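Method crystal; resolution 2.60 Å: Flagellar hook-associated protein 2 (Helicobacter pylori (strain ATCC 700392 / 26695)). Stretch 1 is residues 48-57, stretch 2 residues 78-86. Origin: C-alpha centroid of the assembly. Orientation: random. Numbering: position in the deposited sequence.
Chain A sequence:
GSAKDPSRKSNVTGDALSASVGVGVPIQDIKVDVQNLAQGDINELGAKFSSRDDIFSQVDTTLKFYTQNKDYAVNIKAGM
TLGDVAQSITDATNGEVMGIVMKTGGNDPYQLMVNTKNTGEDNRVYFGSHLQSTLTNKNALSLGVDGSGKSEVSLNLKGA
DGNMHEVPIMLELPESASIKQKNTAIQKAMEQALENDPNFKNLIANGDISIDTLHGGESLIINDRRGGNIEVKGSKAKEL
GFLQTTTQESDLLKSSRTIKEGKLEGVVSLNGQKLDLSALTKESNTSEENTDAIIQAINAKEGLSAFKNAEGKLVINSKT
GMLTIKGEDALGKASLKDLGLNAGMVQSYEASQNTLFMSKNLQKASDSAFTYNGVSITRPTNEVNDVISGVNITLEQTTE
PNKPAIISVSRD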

# COMPACT_ATOMS: atom_id res chain seq x y z
N LYS A 48 -5.55 16.72 10.13
CA LYS A 48 -5.09 17.42 11.30
C LYS A 48 -6.09 17.25 12.45
O LYS A 48 -7.29 17.38 12.24
CB LYS A 48 -4.98 18.92 11.00
CG LYS A 48 -4.14 19.32 9.74
CD LYS A 48 -2.65 18.93 9.88
CE LYS A 48 -1.93 19.81 10.92
NZ LYS A 48 -2.10 21.23 10.60
N PHE A 49 -5.58 16.98 13.65
CA PHE A 49 -6.41 16.95 14.88
C PHE A 49 -6.02 17.99 15.98
O PHE A 49 -4.86 18.37 16.16
CB PHE A 49 -6.39 15.55 15.49
CG PHE A 49 -6.82 14.46 14.52
CD1 PHE A 49 -5.87 13.81 13.72
CD2 PHE A 49 -8.15 14.08 14.43
CE1 PHE A 49 -6.24 12.80 12.84
CE2 PHE A 49 -8.53 13.06 13.55
CZ PHE A 49 -7.57 12.42 12.74
N SER A 50 -7.04 18.44 16.72
CA SER A 50 -6.88 19.32 17.86
C SER A 50 -6.28 18.64 19.07
O SER A 50 -5.77 19.29 19.95
CB SER A 50 -8.25 19.86 18.29
OG SER A 50 -9.11 19.96 17.17
N SER A 51 -6.36 17.33 19.12
CA SER A 51 -5.92 16.61 20.30
C SER A 51 -5.67 15.17 19.91
O SER A 51 -6.37 14.63 19.05
CB SER A 51 -6.99 16.72 21.40
OG SER A 51 -6.89 15.68 22.36
N ARG A 52 -4.67 14.57 20.54
CA ARG A 52 -4.46 13.13 20.43
C ARG A 52 -5.75 12.40 20.79
O ARG A 52 -6.05 11.38 20.22
CB ARG A 52 -3.29 12.66 21.32
CG ARG A 52 -1.93 13.32 21.01
CD ARG A 52 -1.22 13.81 22.29
N ASP A 53 -6.54 12.92 21.72
CA ASP A 53 -7.79 12.24 22.12
C ASP A 53 -8.98 12.35 21.15
O ASP A 53 -9.96 11.65 21.33
CB ASP A 53 -8.24 12.72 23.51
CG ASP A 53 -7.33 12.24 24.64
OD1 ASP A 53 -6.69 11.18 24.52
OD2 ASP A 53 -7.28 12.92 25.67
N ASP A 54 -8.93 13.20 20.13
CA ASP A 54 -10.07 13.29 19.21
C ASP A 54 -10.26 11.99 18.40
O ASP A 54 -9.31 11.25 18.10
CB ASP A 54 -9.94 14.46 18.24
CG ASP A 54 -9.97 15.82 18.93
OD1 ASP A 54 -10.69 16.02 19.96
OD2 ASP A 54 -9.24 16.71 18.42
N ILE A 55 -11.51 11.75 18.02
CA ILE A 55 -11.89 10.56 17.28
C ILE A 55 -11.26 10.60 15.90
O ILE A 55 -11.46 11.55 15.14
CB ILE A 55 -13.43 10.41 17.22
CG1 ILE A 55 -13.99 10.28 18.66
CG2 ILE A 55 -13.85 9.18 16.37
CD1 ILE A 55 -15.50 10.11 18.77
N PHE A 56 -10.47 9.56 15.61
CA PHE A 56 -9.88 9.38 14.29
C PHE A 56 -10.93 8.94 13.26
O PHE A 56 -11.00 9.50 12.19
CB PHE A 56 -8.72 8.39 14.33
CG PHE A 56 -7.89 8.39 13.08
CD1 PHE A 56 -8.25 7.62 12.00
CD2 PHE A 56 -6.77 9.21 12.97
CE1 PHE A 56 -7.50 7.64 10.84
CE2 PHE A 56 -6.02 9.24 11.81
CZ PHE A 56 -6.38 8.45 10.74
N SER A 57 -11.72 7.92 13.57
CA SER A 57 -12.72 7.39 12.64
C SER A 57 -13.97 6.92 13.37
O SER A 57 -13.86 6.27 14.39
CB SER A 57 -12.16 6.20 11.87
OG SER A 57 -13.21 5.47 11.26
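Stretch 2, residues 78-86: AGMTLGDVA

Stretch 2 lies antiparallel to stretch 1, as the CA register establishes: R52 is nearest G83, I55 nearest T81 (CA to CA 4.2 Å) and S57 nearest G79, so numbers rise along one segment as they fall along the other. A single beta bridge joins I55 and T81. Past it, stretch 2 turns from an extended run into a helix that begins at L82 and continues beyond A86, with T81 at the N-cap position. Together the two stretches bury 554 Å², summed over both sides.

Four hydrogen bonds cross the contact, all between backbone atoms. G79 N donates to S57 O at 2.7 Å with an N-H...O angle of 149°, and F56 N donates to M80 O at 2.6 Å and 147°. Beyond the bridge, L82 N reaches D54 O at 3.0 Å and 159°, and G83 N reaches R52 O at 3.1 Å and 158°. Three of the donors thus belong to stretch 2. The amides of L82 and G83 lie in the first turn of the helix, where no carbonyl one turn earlier within the helix can serve them; the carbonyls of stretch 1 do so instead. R52 O also lies 3.5 Å from L82 N, but the angle there is poor, and the bond of that amide goes to D54 O. The two bridged residues also make CA-H...O contacts, T81 CA to D54 O at 3.2 Å and I55 CA to M80 O at 3.4 Å, so each of these carbonyls receives both an amide and a CA-H.

Two further amides near the helix start, those of T81 and D84, are met within stretch 2. T81 OG1 accepts from D84 N at 2.8 Å and 172°, the capping bond, while D84 OD2 accepts from T81 N at 3.2 Å and 168°. The pair closes a reciprocal capping box. Backbone helix bonding then takes over, with V85 N to T81 O at 2.9 Å and A86 N to L82 O at 3.0 Å.

Two of the three accepting carbonyls of stretch 1, R52 O and D54 O, come from a type I turn, S51 to D54, closed by D54 N to S51 O at 3.1 Å and braced by D53 N to S51 OG at 2.9 Å. The phi/psi pairs of R52 (-54/-33) and D53 (-76/-11) fit that turn type.

Apolar packing centres on L82, which has the largest covered area, 104 Å². L82 CD2 meets F49 CD1 at 3.4 Å, and L82 CB lies over one face of that ring. L82 CD1 approaches F56 CD2 at 3.8 Å, near the plane at the ring edge. V85 covers a face of the F56 ring, V85 CG2 lying 3.6 Å from F56 CG. I55 points away overall, yet I55 CG2 lies 3.8 Å from G79 CA. G79 adopts phi/psi of 88/-4, where a CB would jam against the carbonyl O of A78; the backbone itself therefore calls for glycine. At G83, by contrast, there is room for a CB.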

# COMPACT_ATOMS: atom_id res chain seq x y z
N ALA A 78 -14.55 1.72 14.95
CA ALA A 78 -15.39 2.90 15.12
C ALA A 78 -15.13 3.59 16.47
O ALA A 78 -15.15 2.95 17.52
CB ALA A 78 -16.86 2.52 14.98
N GLY A 79 -14.86 4.89 16.42
CA GLY A 79 -14.66 5.68 17.63
C GLY A 79 -13.24 5.74 18.18
O GLY A 79 -13.00 6.44 19.16
N MET A 80 -12.31 5.01 17.58
CA MET A 80 -10.88 5.11 17.93
C MET A 80 -10.34 6.57 17.90
O MET A 80 -10.68 7.36 17.00
CB MET A 80 -10.04 4.27 16.95
CG MET A 80 -9.21 3.14 17.57
SD MET A 80 -8.80 1.88 16.32
CE MET A 80 -7.79 0.71 17.24
N THR A 81 -9.47 6.89 18.86
CA THR A 81 -8.76 8.17 18.87
C THR A 81 -7.48 8.13 18.05
O THR A 81 -6.89 7.05 17.86
CB THR A 81 -8.30 8.55 20.29
OG1 THR A 81 -7.19 7.72 20.64
CG2 THR A 81 -9.44 8.39 21.31
N LEU A 82 -7.04 9.30 17.59
CA LEU A 82 -5.75 9.47 16.90
C LEU A 82 -4.64 8.76 17.66
O LEU A 82 -3.81 8.06 17.05
CB LEU A 82 -5.40 10.95 16.77
CG LEU A 82 -4.02 11.31 16.21
CD1 LEU A 82 -3.87 10.80 14.78
CD2 LEU A 82 -3.82 12.82 16.25
N GLY A 83 -4.62 8.92 18.98
CA GLY A 83 -3.66 8.21 19.81
C GLY A 83 -3.79 6.70 19.67
O GLY A 83 -2.79 5.99 19.48
N ASP A 84 -5.02 6.20 19.77
CA ASP A 84 -5.28 4.79 19.52
C ASP A 84 -4.69 4.33 18.18
O ASP A 84 -3.95 3.35 18.13
CB ASP A 84 -6.79 4.49 19.51
CG ASP A 84 -7.46 4.65 20.87
OD1 ASP A 84 -6.78 4.81 21.92
OD2 ASP A 84 -8.71 4.59 20.89
N VAL A 85 -5.01 5.03 17.08
CA VAL A 85 -4.56 4.57 15.76
C VAL A 85 -3.04 4.56 15.65
O VAL A 85 -2.46 3.68 15.04
CB VAL A 85 -5.09 5.42 14.62
CG1 VAL A 85 -4.45 4.96 13.31
CG2 VAL A 85 -6.59 5.33 14.53
N ALA A 86 -2.39 5.54 16.26
CA ALA A 86 -0.95 5.62 16.23
C ALA A 86 -0.36 4.34 16.81
O ALA A 86 0.54 3.74 16.23
CB ALA A 86 -0.47 6.81 17.00